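Putative membrane protein (Corynebacterium diphtheriae NCTC 13129, PDB 3C8I) is of unknown function, a putative membrane protein seen here as the C-terminal DUF3239 part, whose core is an antiparallel sheet packed with short helices. Local coordinates at residues Val30-Val35 against Asp129-Thr134; Met94-Ala99 against Ser104-Ala109. All coordinates share one frame; numbering follows the deposited sequence.

In the fold
Both contacts bring a short helix against the same six-stranded antiparallel sheet, at different places. Contact 1 lays helix 128-132 near strand 29-36, which lies inside the sheet between strands 16-24 and 47-54. Contact 2 joins the end of strand 88-95, an outermost strand of the sheet within this chain, to helix 103-112, which begins eight residues after the strand ends. Along the chain contact 2 is nested inside the long loop closed by contact 1. Their centres are about 21 Å apart, on opposite sides of the chain's centre, and their nearest atoms stay about 6 Å apart. One closure is therefore long-range, the other local, and the sheet links them.

Contact 1 (Val30-Val35 against Asp129-Thr134); sequences VVMALV and DQVRET
Val30 and Met32, two apart on strand 29-36 and so projecting from the same face of the antiparallel sheet, meet Arg132 and Val131, respectively, of the short helix 128-132 that packs over it. Arg132 makes the longer reach. From CB its chain leaves beside the backbone N, with CG anti to the carbonyl carbon; CG and CD continue toward the strand, and the bend at chi3 (-68°) turns the guanidinium so that its two terminal nitrogens find different partners. NH1 lies 3.9 Å from Val30 CG2, a methyl that meets the group obliquely, and forms a salt bridge with Glu23 on the adjoining strand. NH2 turns back to its own helix, 3.3 Å from Asp129 OD1, in a nearly straight salt bridge (176°) that lies in the guanidinium plane but meets OD1 on its syn side, 32° out of the carboxylate plane. Arginine suits this border because its long chain spans the gap to the strand and its end nitrogens can each pair with a carboxylate; these probably also offset Arg27 of the second subunit, close to NH2. Deeper in, Met32 is extended to SD and bends only at its last torsion, bringing CE to 4.2 Å from Val131 CG2. The flexible thioether thus reaches a compact valine that also touches Thr51 and Leu139. Beyond the helix, Thr134 OG1 donates to Val131 O at 2.7 Å, in the carbonyl plane.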
ATOM      1  N   VAL B  30      14.467  -3.305  10.377  1.00 32.96           N
ATOM      2  CA  VAL B  30      14.523  -2.327   9.304  1.00 32.62           C
ATOM      3  C   VAL B  30      15.780  -2.596   8.511  1.00 31.39           C
ATOM      4  O   VAL B  30      16.869  -2.688   9.066  1.00 30.78           O
ATOM      5  CB  VAL B  30      14.504  -0.856   9.821  1.00 32.61           C
ATOM      6  CG1 VAL B  30      14.716   0.148   8.664  1.00 33.12           C
ATOM      7  CG2 VAL B  30      13.203  -0.548  10.516  1.00 33.50           C
ATOM      8  N   VAL B  31      15.610  -2.777   7.207  1.00 30.66           N
ATOM      9  CA  VAL B  31      16.716  -2.996   6.317  1.00 30.26           C
ATOM     10  C   VAL B  31      16.915  -1.712   5.508  1.00 29.57           C
ATOM     11  O   VAL B  31      15.954  -0.996   5.200  1.00 29.04           O
ATOM     12  CB  VAL B  31      16.488  -4.256   5.450  1.00 31.28           C
ATOM     13  CG1 VAL B  31      17.675  -4.530   4.563  1.00 34.81           C
ATOM     14  CG2 VAL B  31      16.229  -5.480   6.341  1.00 31.52           C
ATOM     15  N   MET B  32      18.173  -1.397   5.222  1.00 29.30           N
ATOM     16  CA  MET B  32      18.545  -0.265   4.365  1.00 28.44           C
ATOM     17  C   MET B  32      19.240  -0.846   3.154  1.00 27.42           C
ATOM     18  O   MET B  32      20.098  -1.710   3.309  1.00 27.18           O
ATOM     19  CB  MET B  32      19.507   0.683   5.105  1.00 28.91           C
ATOM     20  CG  MET B  32      19.939   1.952   4.307  1.00 29.71           C
ATOM     21  SD  MET B  32      21.136   3.048   5.191  1.00 25.11           S
ATOM     22  CE  MET B  32      20.055   3.585   6.452  1.00 28.63           C
ATOM     23  N   ALA B  33      18.890  -0.371   1.965  1.00 26.95           N
ATOM     24  CA  ALA B  33      19.547  -0.784   0.724  1.00 27.69           C
ATOM     25  C   ALA B  33      20.167   0.396   0.005  1.00 27.63           C
ATOM     26  O   ALA B  33      19.677   1.511   0.117  1.00 28.82           O
ATOM     27  CB  ALA B  33      18.543  -1.509  -0.232  1.00 26.14           C
ATOM     28  N   LEU B  34      21.261   0.139  -0.721  1.00 28.50           N
ATOM     29  CA  LEU B  34      21.894   1.131  -1.593  1.00 28.49           C
ATOM     30  C   LEU B  34      21.365   0.937  -3.023  1.00 28.84           C
ATOM     31  O   LEU B  34      21.616  -0.085  -3.662  1.00 29.49           O
ATOM     32  CB  LEU B  34      23.438   1.006  -1.536  1.00 28.84           C
ATOM     33  CG  LEU B  34      24.249   2.043  -2.339  1.00 28.69           C
ATOM     34  CD1 LEU B  34      24.201   3.430  -1.716  1.00 28.26           C
ATOM     35  CD2 LEU B  34      25.706   1.615  -2.549  1.00 28.38           C
ATOM     36  N   VAL B  35      20.622   1.926  -3.511  1.00 28.98           N
ATOM     37  CA  VAL B  35      19.930   1.837  -4.785  1.00 28.35           C
ATOM     38  C   VAL B  35      20.291   3.001  -5.733  1.00 29.22           C
ATOM     39  O   VAL B  35      20.756   4.079  -5.318  1.00 28.84           O
ATOM     40  CB  VAL B  35      18.375   1.771  -4.593  1.00 28.40           C
ATOM     41  CG1 VAL B  35      17.949   0.453  -3.926  1.00 28.43           C
ATOM     42  CG2 VAL B  35      17.832   2.982  -3.839  1.00 26.39           C
ATOM     43  N   ASP B 129      17.802   7.537  10.453  1.00 41.70           N
ATOM     44  CA  ASP B 129      16.770   8.492  10.843  1.00 42.38           C
ATOM     45  C   ASP B 129      16.597   9.575   9.792  1.00 41.80           C
ATOM     46  O   ASP B 129      15.482   9.934   9.510  1.00 41.33           O
ATOM     47  CB  ASP B 129      17.036   9.029  12.250  1.00 43.51           C
ATOM     48  CG  ASP B 129      16.812   7.953  13.310  1.00 47.00           C
ATOM     49  OD1 ASP B 129      15.664   7.444  13.395  1.00 52.09           O
ATOM     50  OD2 ASP B 129      17.776   7.587  14.027  1.00 52.12           O
ATOM     51  N   GLN B 130      17.681  10.046   9.173  1.00 41.82           N
ATOM     52  CA  GLN B 130      17.562  10.928   8.006  1.00 42.34           C
ATOM     53  C   GLN B 130      16.702  10.288   6.901  1.00 42.08           C
ATOM     54  O   GLN B 130      15.789  10.935   6.368  1.00 41.23           O
ATOM     55  CB  GLN B 130      18.935  11.289   7.441  1.00 42.23           C
ATOM     56  CG  GLN B 130      19.782  12.212   8.316  1.00 43.89           C
ATOM     57  CD  GLN B 130      21.171  12.425   7.715  1.00 44.90           C
ATOM     58  OE1 GLN B 130      21.308  12.752   6.523  1.00 48.58           O
ATOM     59  NE2 GLN B 130      22.206  12.218   8.525  1.00 47.79           N
ATOM     60  N   VAL B 131      16.970   9.016   6.573  1.00 41.77           N
ATOM     61  CA  VAL B 131      16.185   8.327   5.520  1.00 42.25           C
ATOM     62  C   VAL B 131      14.727   8.248   5.901  1.00 42.69           C
ATOM     63  O   VAL B 131      13.839   8.531   5.089  1.00 42.45           O
ATOM     64  CB  VAL B 131      16.671   6.888   5.206  1.00 41.44           C
ATOM     65  CG1 VAL B 131      15.805   6.289   4.076  1.00 40.70           C
ATOM     66  CG2 VAL B 131      18.119   6.894   4.831  1.00 39.48           C
ATOM     67  N   ARG B 132      14.462   7.883   7.149  1.00 43.94           N
ATOM     68  CA  ARG B 132      13.068   7.792   7.586  1.00 44.90           C
ATOM     69  C   ARG B 132      12.390   9.169   7.689  1.00 44.82           C
ATOM     70  O   ARG B 132      11.174   9.216   7.787  1.00 44.68           O
ATOM     71  CB  ARG B 132      12.944   7.010   8.902  1.00 45.67           C
ATOM     72  CG  ARG B 132      13.318   5.528   8.742  1.00 47.77           C
ATOM     73  CD  ARG B 132      12.833   4.665   9.900  1.00 47.51           C
ATOM     74  NE  ARG B 132      13.526   4.943  11.153  1.00 49.30           N
ATOM     75  CZ  ARG B 132      13.561   4.123  12.205  1.00 49.44           C
ATOM     76  NH1 ARG B 132      12.939   2.953  12.183  1.00 49.38           N
ATOM     77  NH2 ARG B 132      14.229   4.478  13.299  1.00 49.82           N
ATOM     78  N   GLU B 133      13.152  10.273   7.649  1.00 45.08           N
ATOM     79  CA  GLU B 133      12.542  11.632   7.624  1.00 44.53           C
ATOM     80  C   GLU B 133      12.065  12.048   6.224  1.00 43.91           C
ATOM     81  O   GLU B 133      11.380  13.059   6.087  1.00 43.82           O
ATOM     82  CB  GLU B 133      13.487  12.733   8.136  1.00 45.87           C
ATOM     83  CG  GLU B 133      14.073  12.618   9.569  1.00 48.45           C
ATOM     84  CD  GLU B 133      13.038  12.481  10.699  1.00 51.98           C
ATOM     85  OE1 GLU B 133      11.819  12.484  10.415  1.00 55.12           O
ATOM     86  OE2 GLU B 133      13.460  12.363  11.885  1.00 52.05           O
ATOM     87  N   THR B 134      12.440  11.292   5.188  1.00 42.37           N
ATOM     88  CA  THR B 134      12.024  11.595   3.812  1.00 41.07           C
ATOM     89  C   THR B 134      10.611  11.063   3.607  1.00 40.11           C
ATOM     90  O   THR B 134      10.174  10.203   4.363  1.00 39.89           O
ATOM     91  CB  THR B 134      12.988  10.947   2.789  1.00 40.63           C
ATOM     92  OG1 THR B 134      12.784   9.524   2.761  1.00 38.91           O
ATOM     93  CG2 THR B 134      14.441  11.269   3.147  1.00 39.65           C
TER

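Contact 2 (Met94-Ala99 against Ser104-Ala109); sequences MPIAWA and SVIARA
Ile96 and Ile106 are the chief partners, their side chains running past each other in opposite directions with CG1 against CG1 at 4.1 Å. At the end of Ile96, CD1 reaches over the helix backbone to 3.9 Å from Ile106 CA and comes against Ala109 CB. That last approach, 3.2 Å between Ile96 CD1 and Ala109 CB, is tighter than ordinary van der Waals contact, so the exact placing of this methyl is doubtful; the bare methyl of Ala109 nevertheless suits a place where the isoleucine tip arrives. Ile106 answers with its own end, CD1 lying 3.8 Å from Ala97 CB, where another small side chain lets the helix come close. The torsions set up this exchange: Ile96 holds CG1 between its backbone N and carbonyl carbon (chi1 72°), which points the branch at the helix, whereas Ile106 carries CG1 beside its backbone N (chi1 -67°). At this edge of the antiparallel sheet, strand 88-95 runs into a short 3-10 segment (96-98), and helix 103-112 folds back against it, presenting Ile106 and Ala109, three residues apart, on one face. Trp98 N bonds to Pro95 O and Ala99 N to Ile96 O, which curls the chain so that Ile96 faces the helix, with Ala97 beside it. Farther out, Leu16 touches both Ile96 and Ala109, while Ile57 packs on Ala97. Trp98, directed away from the helix, receives Pro95 CD 3.5 Å above the centre of one ring face and bonds through NE1 to Ala56 O; its backbone also hydrogen-bonds to the third subunit. In the first turn of the helix, Ser104 OG is hydrogen-bonded to OD1 of Asp102, just before it.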
ATOM      1  N   MET B  94      13.899  -5.917  -1.890  1.00 28.06           N
ATOM      2  CA  MET B  94      13.525  -7.200  -1.280  1.00 29.08           C
ATOM      3  C   MET B  94      14.760  -8.074  -1.102  1.00 29.42           C
ATOM      4  O   MET B  94      15.639  -8.087  -1.962  1.00 29.96           O
ATOM      5  CB  MET B  94      12.487  -7.952  -2.146  1.00 28.77           C
ATOM      6  CG  MET B  94      12.939  -8.348  -3.545  1.00 31.28           C
ATOM      7  SD  MET B  94      11.838  -9.584  -4.393  1.00 26.28           S
ATOM      8  CE  MET B  94      12.213 -11.091  -3.507  1.00 34.11           C
ATOM      9  N   PRO B  95      14.834  -8.819   0.015  1.00 29.96           N
ATOM     10  CA  PRO B  95      15.893  -9.793   0.182  1.00 30.53           C
ATOM     11  C   PRO B  95      15.776 -10.942  -0.808  1.00 30.92           C
ATOM     12  O   PRO B  95      14.677 -11.468  -1.007  1.00 30.64           O
ATOM     13  CB  PRO B  95      15.701 -10.324   1.601  1.00 30.58           C
ATOM     14  CG  PRO B  95      14.470  -9.733   2.109  1.00 31.00           C
ATOM     15  CD  PRO B  95      13.916  -8.750   1.156  1.00 30.17           C
ATOM     16  N   ILE B  96      16.897 -11.346  -1.405  1.00 32.03           N
ATOM     17  CA  ILE B  96      16.843 -12.462  -2.374  1.00 33.21           C
ATOM     18  C   ILE B  96      16.498 -13.777  -1.660  1.00 32.57           C
ATOM     19  O   ILE B  96      15.929 -14.688  -2.270  1.00 33.33           O
ATOM     20  CB  ILE B  96      18.100 -12.607  -3.295  1.00 33.49           C
ATOM     21  CG1 ILE B  96      19.308 -13.134  -2.554  1.00 35.28           C
ATOM     22  CG2 ILE B  96      18.447 -11.316  -3.994  1.00 35.01           C
ATOM     23  CD1 ILE B  96      20.425 -13.611  -3.530  1.00 36.59           C
ATOM     24  N   ALA B  97      16.777 -13.841  -0.363  1.00 32.24           N
ATOM     25  CA  ALA B  97      16.383 -14.980   0.472  1.00 32.31           C
ATOM     26  C   ALA B  97      14.866 -15.280   0.471  1.00 32.75           C
ATOM     27  O   ALA B  97      14.483 -16.354   0.925  1.00 33.55           O
ATOM     28  CB  ALA B  97      16.872 -14.796   1.885  1.00 31.65           C
ATOM     29  N   TRP B  98      14.019 -14.355   0.015  1.00 31.83           N
ATOM     30  CA  TRP B  98      12.578 -14.624  -0.105  1.00 33.44           C
ATOM     31  C   TRP B  98      12.287 -15.455  -1.358  1.00 34.10           C
ATOM     32  O   TRP B  98      11.254 -16.114  -1.441  1.00 33.62           O
ATOM     33  CB  TRP B  98      11.766 -13.338  -0.209  1.00 31.22           C
ATOM     34  CG  TRP B  98      11.643 -12.521   1.052  1.00 30.89           C
ATOM     35  CD1 TRP B  98      12.003 -12.883   2.319  1.00 30.01           C
ATOM     36  CD2 TRP B  98      11.065 -11.219   1.152  1.00 29.92           C
ATOM     37  NE1 TRP B  98      11.711 -11.863   3.208  1.00 30.20           N
ATOM     38  CE2 TRP B  98      11.138 -10.827   2.514  1.00 30.30           C
ATOM     39  CE3 TRP B  98      10.529 -10.326   0.219  1.00 29.84           C
ATOM     40  CZ2 TRP B  98      10.676  -9.581   2.960  1.00 30.44           C
ATOM     41  CZ3 TRP B  98      10.083  -9.098   0.657  1.00 30.27           C
ATOM     42  CH2 TRP B  98      10.170  -8.728   2.015  1.00 30.54           C
ATOM     43  N   ALA B  99      13.211 -15.396  -2.317  1.00 36.60           N
ATOM     44  CA  ALA B  99      13.110 -16.088  -3.607  1.00 38.28           C
ATOM     45  C   ALA B  99      13.864 -17.421  -3.697  1.00 40.23           C
ATOM     46  O   ALA B  99      13.503 -18.257  -4.535  1.00 41.37           O
ATOM     47  CB  ALA B  99      13.594 -15.170  -4.714  1.00 38.19           C
ATOM     48  N   SER B 104      24.116 -21.080  -0.982  1.00 49.25           N
ATOM     49  CA  SER B 104      25.283 -20.755  -1.806  1.00 49.10           C
ATOM     50  C   SER B 104      24.954 -19.699  -2.872  1.00 48.52           C
ATOM     51  O   SER B 104      25.812 -18.890  -3.218  1.00 48.50           O
ATOM     52  CB  SER B 104      25.885 -22.021  -2.442  1.00 48.86           C
ATOM     53  OG  SER B 104      24.974 -22.624  -3.344  1.00 50.21           O
ATOM     54  N   VAL B 105      23.730 -19.715  -3.393  1.00 48.23           N
ATOM     55  CA  VAL B 105      23.273 -18.669  -4.316  1.00 47.97           C
ATOM     56  C   VAL B 105      23.163 -17.304  -3.606  1.00 47.57           C
ATOM     57  O   VAL B 105      23.443 -16.256  -4.204  1.00 47.55           O
ATOM     58  CB  VAL B 105      21.919 -19.017  -4.964  1.00 48.37           C
ATOM     59  CG1 VAL B 105      20.901 -19.370  -3.914  1.00 49.65           C
ATOM     60  CG2 VAL B 105      21.405 -17.857  -5.797  1.00 48.14           C
ATOM     61  N   ILE B 106      22.748 -17.330  -2.340  1.00 46.54           N
ATOM     62  CA  ILE B 106      22.691 -16.127  -1.508  1.00 46.07           C
ATOM     63  C   ILE B 106      24.111 -15.673  -1.170  1.00 45.72           C
ATOM     64  O   ILE B 106      24.411 -14.483  -1.207  1.00 45.22           O
ATOM     65  CB  ILE B 106      21.880 -16.354  -0.207  1.00 45.76           C
ATOM     66  CG1 ILE B 106      20.399 -16.582  -0.536  1.00 45.75           C
ATOM     67  CG2 ILE B 106      22.019 -15.149   0.732  1.00 45.88           C
ATOM     68  CD1 ILE B 106      19.597 -17.129   0.615  1.00 45.88           C
ATOM     69  N   ALA B 107      24.979 -16.633  -0.848  1.00 45.50           N
ATOM     70  CA  ALA B 107      26.391 -16.344  -0.571  1.00 45.45           C
ATOM     71  C   ALA B 107      27.081 -15.771  -1.805  1.00 45.21           C
ATOM     72  O   ALA B 107      27.872 -14.834  -1.711  1.00 44.75           O
ATOM     73  CB  ALA B 107      27.125 -17.610  -0.094  1.00 45.52           C
ATOM     74  N   ARG B 108      26.766 -16.338  -2.960  1.00 45.41           N
ATOM     75  CA  ARG B 108      27.292 -15.849  -4.225  1.00 45.24           C
ATOM     76  C   ARG B 108      26.870 -14.415  -4.491  1.00 44.69           C
ATOM     77  O   ARG B 108      27.708 -13.569  -4.823  1.00 43.96           O
ATOM     78  CB  ARG B 108      26.784 -16.715  -5.368  1.00 46.23           C
ATOM     79  CG  ARG B 108      27.452 -16.434  -6.702  1.00 48.09           C
ATOM     80  CD  ARG B 108      28.635 -17.404  -6.928  1.00 51.06           C
ATOM     81  NE  ARG B 108      29.411 -17.099  -8.144  1.00 51.65           N
ATOM     82  CZ  ARG B 108      30.631 -16.553  -8.173  1.00 53.84           C
ATOM     83  NH1 ARG B 108      31.277 -16.221  -7.052  1.00 54.59           N
ATOM     84  NH2 ARG B 108      31.226 -16.341  -9.348  1.00 54.63           N
ATOM     85  N   ALA B 109      25.562 -14.167  -4.367  1.00 43.97           N
ATOM     86  CA  ALA B 109      24.983 -12.832  -4.485  1.00 43.33           C
ATOM     87  C   ALA B 109      25.763 -11.810  -3.690  1.00 42.43           C
ATOM     88  O   ALA B 109      26.037 -10.736  -4.195  1.00 42.18           O
ATOM     89  CB  ALA B 109      23.527 -12.843  -4.013  1.00 43.46           C
TER